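Local coordinates for protein SAM dependent methyltransferase (Agrobacterium tumefaciens, PDB 2IGT) that binds S-adenosylmethionine and probably transfers its methyl group to a substrate not established here, at residues V157-Y163 and A176-D182; D227-P233 and L267-A273; W141-K145 and V166-A171; V119-R124 and E193-A198. All blocks are in the same frame, centred on the assembly; numbering follows the deposited sequence.

Interactions 1 and 2 are neighbouring parallel strand pairs of one mixed sheet, their centres about 10 Å apart. They meet where strands 156-160 and 228-231 run together, with Leu-160 N 2.8 Å from Leu-230 O, and the loops at their C-terminal ends reach S-adenosylmethionine: interaction 1 at the ribose and adenine, interaction 2 at the amino group. Interaction 3 packs two helices on that sheet; Ser-168 reaches down to Asn-159 of interaction 1, and Leu-144 rests on Leu-230 of interaction 2. Interaction 4 lies further out, its centre about 22 Å from that of interaction 2, and touches interaction 3 through Leu-169 and Val-170. The side chains of Trp-141 and Asn-194 are each about 11 Å from the cofactor.

Interaction 1. Residues V157-Y163 and A176-D182; sequences VLNLFGY and AEVTHVD. With SAM (S-adenosylmethionine), chain D; FMT (formic acid), chain I.
Asp-182 swings its carboxylate back to the loop that leaves strand 157-160, and OD2 takes the backbone N of Tyr-163 at 2.8 Å, on its anti side and 18° out of the carboxylate plane. With CG trans to the backbone N (chi1 -160°), the acid also faces the cofactor ribose: SAM O3' donates to OD2 at 2.7 Å and SAM O2' to OD1 at 2.7 Å. Ser-184 N steadies OD1. Phe-161 slants against the adenine, its CD1 3.3 Å from SAM C4. Back along the strands, His-180 and Asn-159 lie side by side and point the same way, ring and amide planes 84° apart; Asn-159 ND2 bonds to Ser-168, while His-180 NE2 makes a weak bond to Tyr-163 O at the ring edge. On the other face of the sheet, Val-181 CG2 lies alongside Leu-160 CD2 at 3.7 Å and also meets Leu-158 CD1. The strands are parallel and belong to a beta-alpha-beta unit of the Rossmann-like methyltransferase fold, in which an acid after the second strand commonly holds the ribose. Two hydroxyls and two backbone N-H groups all donating to this one carboxylate suggest that Asp-182 is ionised.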
# COMPACT_ATOMS: atom_id res chain seq x y z
N VAL A 157 20.11 -26.84 9.01
CA VAL A 157 18.70 -26.88 8.56
C VAL A 157 18.32 -25.52 7.98
O VAL A 157 18.51 -24.49 8.63
CB VAL A 157 17.73 -27.27 9.72
CG1 VAL A 157 16.25 -27.14 9.30
CG2 VAL A 157 18.08 -28.69 10.23
N LEU A 158 17.80 -25.54 6.77
CA LEU A 158 17.29 -24.32 6.15
C LEU A 158 15.77 -24.40 6.10
O LEU A 158 15.21 -25.42 5.69
CB LEU A 158 17.86 -24.16 4.72
CG LEU A 158 17.39 -22.99 3.83
CD1 LEU A 158 17.86 -21.63 4.43
CD2 LEU A 158 17.97 -23.19 2.44
N ASN A 159 15.11 -23.32 6.50
CA ASN A 159 13.66 -23.27 6.55
C ASN A 159 13.20 -22.05 5.75
O ASN A 159 13.31 -20.90 6.22
CB ASN A 159 13.19 -23.19 8.02
CG ASN A 159 11.67 -23.27 8.16
OD1 ASN A 159 10.97 -23.66 7.22
ND2 ASN A 159 11.16 -22.88 9.34
N LEU A 160 12.73 -22.29 4.52
CA LEU A 160 12.30 -21.21 3.59
C LEU A 160 10.81 -20.91 3.73
O LEU A 160 10.01 -21.84 3.83
CB LEU A 160 12.59 -21.60 2.12
CG LEU A 160 14.04 -21.97 1.80
CD1 LEU A 160 14.15 -22.34 0.32
CD2 LEU A 160 14.96 -20.77 2.15
N PHE A 161 10.46 -19.61 3.70
CA PHE A 161 9.08 -19.13 3.92
C PHE A 161 8.67 -19.55 5.33
O PHE A 161 7.59 -20.11 5.53
CB PHE A 161 8.08 -19.73 2.92
CG PHE A 161 8.45 -19.50 1.48
CD1 PHE A 161 8.05 -18.32 0.82
CD2 PHE A 161 9.17 -20.46 0.77
CE1 PHE A 161 8.37 -18.13 -0.54
CE2 PHE A 161 9.49 -20.27 -0.59
CZ PHE A 161 9.08 -19.12 -1.24
N GLY A 162 9.54 -19.27 6.30
CA GLY A 162 9.44 -19.89 7.63
C GLY A 162 8.31 -19.41 8.53
O GLY A 162 8.00 -20.07 9.52
N TYR A 163 7.69 -18.28 8.19
CA TYR A 163 6.48 -17.82 8.89
C TYR A 163 6.80 -17.63 10.40
O TYR A 163 7.81 -17.02 10.73
CB TYR A 163 5.34 -18.82 8.63
CG TYR A 163 3.97 -18.45 9.16
CD1 TYR A 163 3.44 -17.18 8.94
CD2 TYR A 163 3.20 -19.38 9.87
CE1 TYR A 163 2.16 -16.84 9.40
CE2 TYR A 163 1.93 -19.05 10.35
CZ TYR A 163 1.41 -17.79 10.10
OH TYR A 163 0.15 -17.42 10.56
N ALA A 176 20.09 -28.43 15.97
CA ALA A 176 20.48 -28.00 14.63
C ALA A 176 20.97 -26.55 14.57
O ALA A 176 20.57 -25.72 15.39
CB ALA A 176 19.31 -28.17 13.65
N GLU A 177 21.81 -26.27 13.59
CA GLU A 177 22.14 -24.90 13.19
C GLU A 177 21.12 -24.49 12.12
O GLU A 177 21.11 -25.05 11.02
CB GLU A 177 23.58 -24.86 12.70
CG GLU A 177 24.51 -25.58 13.70
CD GLU A 177 25.99 -25.59 13.32
OE1 GLU A 177 26.34 -25.17 12.19
OE2 GLU A 177 26.80 -26.04 14.17
N VAL A 178 20.26 -23.53 12.48
CA VAL A 178 19.06 -23.21 11.68
C VAL A 178 19.25 -21.87 10.97
O VAL A 178 19.75 -20.90 11.57
CB VAL A 178 17.80 -23.15 12.57
CG1 VAL A 178 16.50 -22.90 11.70
CG2 VAL A 178 17.66 -24.45 13.35
N THR A 179 18.90 -21.84 9.69
CA THR A 179 18.75 -20.60 8.95
C THR A 179 17.26 -20.47 8.56
O THR A 179 16.69 -21.35 7.88
CB THR A 179 19.68 -20.56 7.73
OG1 THR A 179 21.04 -20.65 8.18
CG2 THR A 179 19.48 -19.25 6.89
N HIS A 180 16.63 -19.40 9.05
CA HIS A 180 15.19 -19.18 8.84
C HIS A 180 15.01 -17.98 7.88
O HIS A 180 15.52 -16.88 8.12
CB HIS A 180 14.53 -18.94 10.21
CG HIS A 180 13.07 -18.56 10.17
ND1 HIS A 180 12.61 -17.36 9.65
CD2 HIS A 180 11.99 -19.19 10.67
CE1 HIS A 180 11.30 -17.29 9.81
NE2 HIS A 180 10.90 -18.38 10.43
N VAL A 181 14.31 -18.22 6.77
CA VAL A 181 14.18 -17.21 5.73
C VAL A 181 12.72 -16.83 5.53
O VAL A 181 11.90 -17.70 5.22
CB VAL A 181 14.77 -17.69 4.37
CG1 VAL A 181 14.76 -16.55 3.34
CG2 VAL A 181 16.20 -18.23 4.56
N ASP A 182 12.43 -15.54 5.68
CA ASP A 182 11.08 -15.01 5.43
C ASP A 182 11.22 -13.56 4.95
O ASP A 182 11.98 -12.81 5.53
CB ASP A 182 10.21 -15.08 6.70
CG ASP A 182 8.73 -15.00 6.38
OD1 ASP A 182 8.28 -13.94 5.90
OD2 ASP A 182 8.01 -16.01 6.55
N SAM D . 2.67 -21.42 3.11
CA SAM D . 1.42 -21.09 3.84
C SAM D . 0.35 -20.64 2.83
O SAM D . 0.59 -20.49 1.62
OXT SAM D . -0.81 -20.44 3.22
CB SAM D . 1.69 -20.02 4.93
CG SAM D . 1.78 -18.55 4.47
SD SAM D . 3.23 -18.21 3.39
CE SAM D . 3.54 -19.71 2.49
C5' SAM D . 4.56 -18.46 4.59
C4' SAM D . 5.51 -17.28 4.67
O4' SAM D . 6.02 -16.98 3.38
C3' SAM D . 4.88 -15.96 5.14
O3' SAM D . 5.33 -15.68 6.46
C2' SAM D . 5.34 -14.88 4.15
O2' SAM D . 5.85 -13.71 4.75
C1' SAM D . 6.46 -15.64 3.42
N9 SAM D . 6.76 -15.21 2.05
C8 SAM D . 5.89 -14.85 1.04
N7 SAM D . 6.61 -14.56 -0.06
C5 SAM D . 7.93 -14.72 0.22
C6 SAM D . 9.10 -14.53 -0.53
N6 SAM D . 9.04 -14.14 -1.80
N1 SAM D . 10.33 -14.81 0.04
C2 SAM D . 10.40 -15.21 1.36
N3 SAM D . 9.25 -15.37 2.12
C4 SAM D . 8.03 -15.12 1.55
C FMT I . -2.23 -20.48 10.62
O1 FMT I . -1.52 -19.60 11.12
O2 FMT I . -3.42 -20.66 10.87

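Interaction 2. Residues D227-P233 and L267-A273; sequences DIILTDP and LGLVLTA. With SAM (S-adenosylmethionine), chain D.
The carboxylate of Asp-232 is met from above its plane by the hydroxyl of Thr-272, whose OG1 donates to OD1 over 2.7 Å from a position 43° out of that plane. The second oxygen, OD2, faces the cofactor and accepts a weak hydrogen bond from SAM N at 2.8 Å. Next to it the puckered ring of Pro-233 is crossed at about a right angle by Leu-271: CD1 of that leucine sits 3.7 Å from Pro-233 CD and just as near CG, while Pro-233 CD lies 3.4 Å from Thr-272 O. Thr-272 delivers its hydroxyl by holding OG1 between the backbone N and the carbonyl carbon (chi1 54°), which turns it across to the acid.

The two strands run parallel, only 6° apart, at the heart of the Rossmann-like sheet. Strand 228-231 is followed by Asp-232 and Pro-233, the start of an Asp-Pro-Pro sequence resembling the (Asp/Asn/Ser)-Pro-Pro motif that follows this strand in many amino-methylating enzymes. Upstream, a regular backbone ladder includes Val-270 N to Ile-229 O at 2.8 Å and Thr-231 N to Val-270 O at 2.8 Å.

Apolar side chains cover both faces. Leu-230 lies beside Val-270 and points the same way, CD2 against CB at 3.7 Å, beneath helix 138-150. On the reverse face Ile-229 runs alongside Leu-269, CB to CD1 3.8 Å, and both reach Cys-258 of helix 247-260. At the far end Asp-227 O receives Leu-267 N, while its buried carboxylate is held by Arg-153, Ser-263 and the backbone N of Lys-156.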
# COMPACT_ATOMS: atom_id res chain seq x y z
N ASP A 227 21.98 -29.71 5.34
CA ASP A 227 21.66 -31.13 5.47
C ASP A 227 20.17 -31.37 5.32
O ASP A 227 19.76 -32.45 4.85
CB ASP A 227 22.14 -31.63 6.82
CG ASP A 227 23.64 -31.42 7.00
OD1 ASP A 227 24.43 -32.03 6.24
OD2 ASP A 227 24.03 -30.63 7.88
N ILE A 228 19.37 -30.40 5.74
CA ILE A 228 17.92 -30.49 5.56
C ILE A 228 17.40 -29.16 5.06
O ILE A 228 17.79 -28.09 5.56
CB ILE A 228 17.16 -30.92 6.88
CG1 ILE A 228 17.63 -32.33 7.32
CG2 ILE A 228 15.60 -30.79 6.71
CD1 ILE A 228 17.07 -32.84 8.66
N ILE A 229 16.53 -29.21 4.05
CA ILE A 229 15.89 -28.00 3.56
C ILE A 229 14.39 -28.21 3.60
O ILE A 229 13.88 -29.20 3.07
CB ILE A 229 16.32 -27.64 2.10
CG1 ILE A 229 17.82 -27.35 2.04
CG2 ILE A 229 15.50 -26.40 1.57
CD1 ILE A 229 18.36 -27.21 0.59
N LEU A 230 13.70 -27.30 4.29
CA LEU A 230 12.24 -27.24 4.27
C LEU A 230 11.80 -25.99 3.51
O LEU A 230 12.39 -24.93 3.68
CB LEU A 230 11.67 -27.16 5.68
CG LEU A 230 12.43 -27.99 6.71
CD1 LEU A 230 12.02 -27.56 8.14
CD2 LEU A 230 12.22 -29.49 6.48
N THR A 231 10.78 -26.13 2.68
CA THR A 231 10.27 -24.96 1.97
C THR A 231 8.76 -25.01 1.88
O THR A 231 8.18 -26.05 1.49
CB THR A 231 10.98 -24.76 0.60
OG1 THR A 231 10.54 -23.54 -0.02
CG2 THR A 231 10.77 -25.97 -0.36
N ASP A 232 8.13 -23.91 2.27
CA ASP A 232 6.67 -23.83 2.38
C ASP A 232 6.12 -22.65 1.54
O ASP A 232 5.47 -21.76 2.09
CB ASP A 232 6.26 -23.68 3.86
CG ASP A 232 4.75 -23.67 4.06
OD1 ASP A 232 4.05 -24.42 3.34
OD2 ASP A 232 4.26 -22.88 4.91
N PRO A 233 6.37 -22.66 0.22
CA PRO A 233 6.04 -21.51 -0.62
C PRO A 233 4.52 -21.32 -0.76
O PRO A 233 3.79 -22.30 -1.00
CB PRO A 233 6.59 -21.90 -2.00
CG PRO A 233 6.51 -23.48 -2.00
CD PRO A 233 6.98 -23.76 -0.58
N LEU A 267 20.00 -35.18 4.51
CA LEU A 267 18.96 -36.06 5.02
C LEU A 267 17.59 -35.81 4.42
O LEU A 267 16.70 -36.65 4.52
CB LEU A 267 18.90 -35.99 6.55
CG LEU A 267 20.11 -36.74 7.12
CD1 LEU A 267 20.33 -36.40 8.57
CD2 LEU A 267 19.95 -38.26 6.93
N GLY A 268 17.37 -34.64 3.83
CA GLY A 268 16.08 -34.45 3.23
C GLY A 268 15.79 -33.09 2.62
O GLY A 268 16.37 -32.09 3.01
N LEU A 269 14.90 -33.09 1.64
CA LEU A 269 14.37 -31.85 1.10
C LEU A 269 12.87 -31.99 1.16
O LEU A 269 12.32 -32.93 0.59
CB LEU A 269 14.87 -31.62 -0.34
CG LEU A 269 14.17 -30.57 -1.23
CD1 LEU A 269 14.17 -29.19 -0.58
CD2 LEU A 269 14.88 -30.52 -2.59
N VAL A 270 12.21 -31.06 1.87
CA VAL A 270 10.79 -31.20 2.15
C VAL A 270 10.05 -29.99 1.61
O VAL A 270 10.36 -28.85 1.96
CB VAL A 270 10.51 -31.27 3.68
CG1 VAL A 270 8.99 -31.32 3.94
CG2 VAL A 270 11.25 -32.48 4.32
N LEU A 271 9.10 -30.25 0.71
CA LEU A 271 8.26 -29.21 0.15
C LEU A 271 6.84 -29.35 0.69
O LEU A 271 6.25 -30.44 0.61
CB LEU A 271 8.23 -29.38 -1.38
CG LEU A 271 7.13 -28.66 -2.17
CD1 LEU A 271 7.37 -27.11 -2.14
CD2 LEU A 271 7.15 -29.16 -3.62
N THR A 272 6.28 -28.25 1.19
CA THR A 272 4.87 -28.18 1.59
C THR A 272 4.18 -27.10 0.77
O THR A 272 4.77 -26.05 0.50
CB THR A 272 4.71 -27.94 3.12
OG1 THR A 272 5.45 -26.76 3.51
CG2 THR A 272 5.29 -29.13 3.92
N ALA A 273 2.92 -27.36 0.39
CA ALA A 273 2.18 -26.42 -0.46
C ALA A 273 0.70 -26.33 -0.07
O ALA A 273 -0.01 -27.35 -0.05
CB ALA A 273 2.34 -26.78 -1.94
N SAM D . 2.67 -21.42 3.11
CA SAM D . 1.42 -21.09 3.84
C SAM D . 0.35 -20.64 2.83
O SAM D . 0.59 -20.49 1.62
OXT SAM D . -0.81 -20.44 3.22
CB SAM D . 1.69 -20.02 4.93
CG SAM D . 1.78 -18.55 4.47
SD SAM D . 3.23 -18.21 3.39
CE SAM D . 3.54 -19.71 2.49
C5' SAM D . 4.56 -18.46 4.59
C4' SAM D . 5.51 -17.28 4.67
O4' SAM D . 6.02 -16.98 3.38
C3' SAM D . 4.88 -15.96 5.14
O3' SAM D . 5.33 -15.68 6.46
C2' SAM D . 5.34 -14.88 4.15
O2' SAM D . 5.85 -13.71 4.75
C1' SAM D . 6.46 -15.64 3.42
N9 SAM D . 6.76 -15.21 2.05
C8 SAM D . 5.89 -14.85 1.04
N7 SAM D . 6.61 -14.56 -0.06
C5 SAM D . 7.93 -14.72 0.22
C6 SAM D . 9.10 -14.53 -0.53
N6 SAM D . 9.04 -14.14 -1.80
N1 SAM D . 10.33 -14.81 0.04
C2 SAM D . 10.40 -15.21 1.36
N3 SAM D . 9.25 -15.37 2.12
C4 SAM D . 8.03 -15.12 1.55

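Interaction 3. Residues W141-K145 and V166-A171; sequences WEWLK and VASLVA
Val-166 opens the contact by placing CG1 over the face of Trp-141. The methyl is 3.6 Å from the centroid of the six-membered ring and 13° off its normal, a CH-pi contact set up by carrying CG1 trans to the valine's backbone N (chi1 175°). One residue on, the CB of Ala-167 meets the pyrrole part of the same indole obliquely, 3.7 Å from Trp-141 CD1. Its carbonyl oxygen, bonded to Ala-171 N within the helix, has Leu-144 CD2 against it at 3.5 Å. Val-170 pushes CG1 between two places on the other helix, 3.7 Å from Trp-141 O and 3.8 Å from Lys-145 CB, while CG2 leans on Trp-141 CB. Ala-171 finishes the row with its CB 4.0 Å from Leu-144 CD2. No hydrogen bond links the segments; the join is van der Waals packing with one CH-pi contact. The axes of these short helical segments pass 9.4 Å apart and cross at -26°. Both helices lie on one face of the Rossmann-like sheet, Leu-144 and Ala-167 resting on Leu-230 of strand 228-231 and Ser-168 and Ala-171 touching Val-178 of strand 177-181, while Val-166 and Val-170 reach Phe-121 and Val-119 of strand 119-124.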
# COMPACT_ATOMS: atom_id res chain seq x y z
N TRP A 141 7.31 -31.79 11.47
CA TRP A 141 8.20 -31.42 12.59
C TRP A 141 8.75 -32.64 13.31
O TRP A 141 9.91 -32.62 13.76
CB TRP A 141 7.51 -30.53 13.62
CG TRP A 141 6.89 -29.31 13.04
CD1 TRP A 141 7.25 -28.65 11.90
CD2 TRP A 141 5.81 -28.56 13.61
NE1 TRP A 141 6.42 -27.56 11.70
CE2 TRP A 141 5.53 -27.49 12.74
CE3 TRP A 141 5.04 -28.72 14.77
CZ2 TRP A 141 4.50 -26.56 12.99
CZ3 TRP A 141 3.99 -27.80 15.02
CH2 TRP A 141 3.75 -26.74 14.13
N GLU A 142 7.92 -33.68 13.41
CA GLU A 142 8.32 -34.96 13.99
C GLU A 142 9.42 -35.64 13.18
O GLU A 142 10.40 -36.15 13.74
CB GLU A 142 7.09 -35.87 14.19
CG GLU A 142 6.24 -35.43 15.39
CD GLU A 142 4.86 -36.08 15.48
OE1 GLU A 142 4.29 -36.53 14.45
OE2 GLU A 142 4.33 -36.12 16.61
N TRP A 143 9.24 -35.65 11.85
CA TRP A 143 10.25 -36.16 10.92
C TRP A 143 11.57 -35.39 11.10
O TRP A 143 12.63 -35.98 11.22
CB TRP A 143 9.76 -36.12 9.46
CG TRP A 143 10.87 -36.48 8.51
CD1 TRP A 143 11.21 -37.73 8.05
CD2 TRP A 143 11.82 -35.57 7.95
NE1 TRP A 143 12.34 -37.65 7.24
CE2 TRP A 143 12.73 -36.33 7.16
CE3 TRP A 143 12.00 -34.18 8.04
CZ2 TRP A 143 13.79 -35.74 6.45
CZ3 TRP A 143 13.06 -33.59 7.33
CH2 TRP A 143 13.94 -34.37 6.56
N LEU A 144 11.45 -34.06 11.16
CA LEU A 144 12.59 -33.16 11.37
C LEU A 144 13.30 -33.37 12.72
O LEU A 144 14.51 -33.53 12.77
CB LEU A 144 12.09 -31.71 11.22
CG LEU A 144 13.07 -30.59 11.54
CD1 LEU A 144 14.22 -30.60 10.55
CD2 LEU A 144 12.31 -29.23 11.50
N LYS A 145 12.53 -33.37 13.81
CA LYS A 145 13.07 -33.65 15.15
C LYS A 145 13.86 -34.96 15.15
O LYS A 145 15.02 -34.99 15.59
CB LYS A 145 11.94 -33.66 16.21
CG LYS A 145 12.41 -33.80 17.68
CD LYS A 145 11.20 -33.58 18.61
CE LYS A 145 11.50 -33.74 20.12
NZ LYS A 145 11.99 -35.08 20.40
N VAL A 166 7.88 -22.23 13.90
CA VAL A 166 7.82 -23.37 14.82
C VAL A 166 8.77 -24.51 14.36
O VAL A 166 9.45 -25.12 15.18
CB VAL A 166 6.38 -23.87 15.06
CG1 VAL A 166 6.37 -25.15 15.94
CG2 VAL A 166 5.59 -22.79 15.76
N ALA A 167 8.86 -24.74 13.05
CA ALA A 167 9.82 -25.75 12.55
C ALA A 167 11.26 -25.36 12.90
O ALA A 167 12.09 -26.22 13.22
CB ALA A 167 9.68 -25.96 11.03
N SER A 168 11.56 -24.07 12.77
CA SER A 168 12.89 -23.56 13.09
C SER A 168 13.21 -23.85 14.54
O SER A 168 14.33 -24.23 14.87
CB SER A 168 12.96 -22.05 12.82
OG SER A 168 12.67 -21.80 11.45
N LEU A 169 12.21 -23.68 15.41
CA LEU A 169 12.42 -23.86 16.84
C LEU A 169 12.56 -25.34 17.22
O LEU A 169 13.41 -25.69 18.05
CB LEU A 169 11.30 -23.16 17.64
CG LEU A 169 11.24 -21.65 17.43
CD1 LEU A 169 10.08 -21.05 18.21
CD2 LEU A 169 12.57 -20.93 17.80
N VAL A 170 11.75 -26.19 16.57
CA VAL A 170 11.87 -27.65 16.75
C VAL A 170 13.30 -28.11 16.38
O VAL A 170 13.94 -28.82 17.15
CB VAL A 170 10.80 -28.44 15.93
CG1 VAL A 170 11.08 -29.93 15.99
CG2 VAL A 170 9.36 -28.18 16.49
N ALA A 171 13.79 -27.67 15.22
CA ALA A 171 15.14 -28.05 14.77
C ALA A 171 16.21 -27.56 15.74
O ALA A 171 17.10 -28.32 16.16
CB ALA A 171 15.41 -27.56 13.34

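Interaction 4. Residues V119-R124 and E193-A198; sequences VEFLGR and ENQVLA
Asn-194 reaches from its helix to the edge of strand 119-124 and lays its amide beside Phe-121. Its CB is 4.0 Å from Phe-121 CB and also packs on Leu-169. Rotation about the first bond puts CG trans to the carbonyl carbon (chi1 -70°), and this carbon comes to 3.5 Å from Phe-121 CB. At the tip, OD1 accepts the backbone N of Leu-122 at 2.9 Å, with the donor standing 42° above the amide plane. A water that bridges to Arg-124 NH2 donates to the same oxygen, 2.8 Å from OD1. ND2 donates to Thr-164 O and to another water, which passes the link on to Leu-122 O. Each end of the amide therefore has two partners, fixing which way round it lies.

Arg-124 and Glu-193 form a salt bridge beyond it, NH2 to OE1 3.1 Å. The two groups are turned almost square to each other, their planes 86° apart: OE1 lies at the guanidinium edge, whereas NH2 stands well above the carboxylate. A third water joins Arg-124 NH1 to OE1, and Glu-110 takes a second salt bridge from NH1.

Leu-122 and Leu-197 cross at about a right angle, CD2 to CD2 3.7 Å, and Ala-198 CB sits 3.3 Å from Glu-120 O. Strand 119-124 pairs with strand 111-116 in a two-stranded antiparallel hairpin, and this contact sets it across the last turns of helix 185-198, with Leu-169 of helix 166-173 packed against Val-119.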
# COMPACT_ATOMS: atom_id res chain seq x y z
N VAL A 119 7.85 -27.25 22.11
CA VAL A 119 8.21 -25.87 21.77
C VAL A 119 7.07 -24.92 22.18
O VAL A 119 5.91 -25.13 21.79
CB VAL A 119 8.45 -25.76 20.22
CG1 VAL A 119 8.50 -24.33 19.75
CG2 VAL A 119 9.74 -26.50 19.83
N GLU A 120 7.40 -23.87 22.94
CA GLU A 120 6.43 -22.86 23.36
C GLU A 120 6.40 -21.68 22.38
O GLU A 120 7.44 -21.16 21.98
CB GLU A 120 6.74 -22.39 24.79
CG GLU A 120 6.31 -23.36 25.90
CD GLU A 120 7.20 -24.58 26.03
OE1 GLU A 120 8.44 -24.43 25.89
OE2 GLU A 120 6.67 -25.69 26.28
N PHE A 121 5.19 -21.26 21.99
CA PHE A 121 5.01 -20.21 20.99
C PHE A 121 3.68 -19.51 21.23
O PHE A 121 2.90 -19.93 22.09
CB PHE A 121 5.09 -20.77 19.55
CG PHE A 121 4.02 -21.78 19.23
CD1 PHE A 121 4.20 -23.12 19.54
CD2 PHE A 121 2.85 -21.39 18.57
CE1 PHE A 121 3.20 -24.06 19.24
CE2 PHE A 121 1.85 -22.31 18.28
CZ PHE A 121 2.03 -23.65 18.61
N LEU A 122 3.41 -18.46 20.47
CA LEU A 122 2.18 -17.69 20.65
C LEU A 122 1.16 -17.97 19.55
O LEU A 122 1.50 -17.91 18.36
CB LEU A 122 2.47 -16.19 20.71
CG LEU A 122 3.40 -15.71 21.83
CD1 LEU A 122 3.86 -14.27 21.58
CD2 LEU A 122 2.71 -15.86 23.20
N GLY A 123 -0.08 -18.24 19.94
CA GLY A 123 -1.21 -18.04 19.05
C GLY A 123 -1.42 -16.54 18.92
O GLY A 123 -1.12 -15.78 19.85
N ARG A 124 -1.89 -16.08 17.76
CA ARG A 124 -2.01 -14.64 17.52
C ARG A 124 -3.23 -14.31 16.67
O ARG A 124 -3.40 -14.87 15.58
CB ARG A 124 -0.72 -14.09 16.85
CG ARG A 124 -0.66 -12.57 16.67
CD ARG A 124 0.68 -12.12 16.08
NE ARG A 124 1.83 -12.64 16.83
CZ ARG A 124 2.45 -11.98 17.81
NH1 ARG A 124 2.04 -10.76 18.15
NH2 ARG A 124 3.47 -12.54 18.45
N GLU A 193 9.88 -13.56 18.72
CA GLU A 193 9.06 -13.62 19.92
C GLU A 193 8.86 -15.07 20.39
O GLU A 193 8.95 -15.33 21.59
CB GLU A 193 7.70 -12.95 19.72
CG GLU A 193 7.72 -11.45 19.80
CD GLU A 193 6.33 -10.86 19.64
OE1 GLU A 193 5.45 -11.20 20.45
OE2 GLU A 193 6.13 -10.07 18.69
N ASN A 194 8.58 -15.98 19.46
CA ASN A 194 8.46 -17.41 19.76
C ASN A 194 9.78 -18.01 20.25
O ASN A 194 9.81 -18.78 21.22
CB ASN A 194 7.93 -18.18 18.54
CG ASN A 194 6.47 -17.85 18.25
OD1 ASN A 194 5.74 -17.40 19.13
ND2 ASN A 194 6.03 -18.12 17.01
N GLN A 195 10.88 -17.66 19.59
CA GLN A 195 12.19 -18.10 20.07
C GLN A 195 12.42 -17.72 21.56
O GLN A 195 12.91 -18.54 22.37
CB GLN A 195 13.29 -17.53 19.17
CG GLN A 195 14.73 -17.90 19.61
CD GLN A 195 15.78 -17.13 18.86
OE1 GLN A 195 15.51 -16.06 18.31
NE2 GLN A 195 17.01 -17.67 18.83
N VAL A 196 12.09 -16.48 21.91
CA VAL A 196 12.26 -16.01 23.30
C VAL A 196 11.39 -16.85 24.23
O VAL A 196 11.90 -17.40 25.21
CB VAL A 196 11.90 -14.51 23.47
CG1 VAL A 196 11.89 -14.12 24.95
CG2 VAL A 196 12.89 -13.66 22.70
N LEU A 197 10.11 -16.98 23.89
CA LEU A 197 9.17 -17.74 24.69
C LEU A 197 9.60 -19.20 24.86
O LEU A 197 9.43 -19.77 25.94
CB LEU A 197 7.78 -17.65 24.07
CG LEU A 197 6.59 -17.95 24.98
CD1 LEU A 197 6.38 -16.78 25.98
CD2 LEU A 197 5.34 -18.22 24.14
N ALA A 198 10.18 -19.78 23.82
CA ALA A 198 10.61 -21.17 23.83
C ALA A 198 11.93 -21.42 24.58
O ALA A 198 12.33 -22.58 24.77
CB ALA A 198 10.69 -21.74 22.42
O HOH W 1 3.15 -18.02 16.42
O HOH W 2 4.94 -15.00 18.04
O HOH W 3 3.26 -9.82 20.57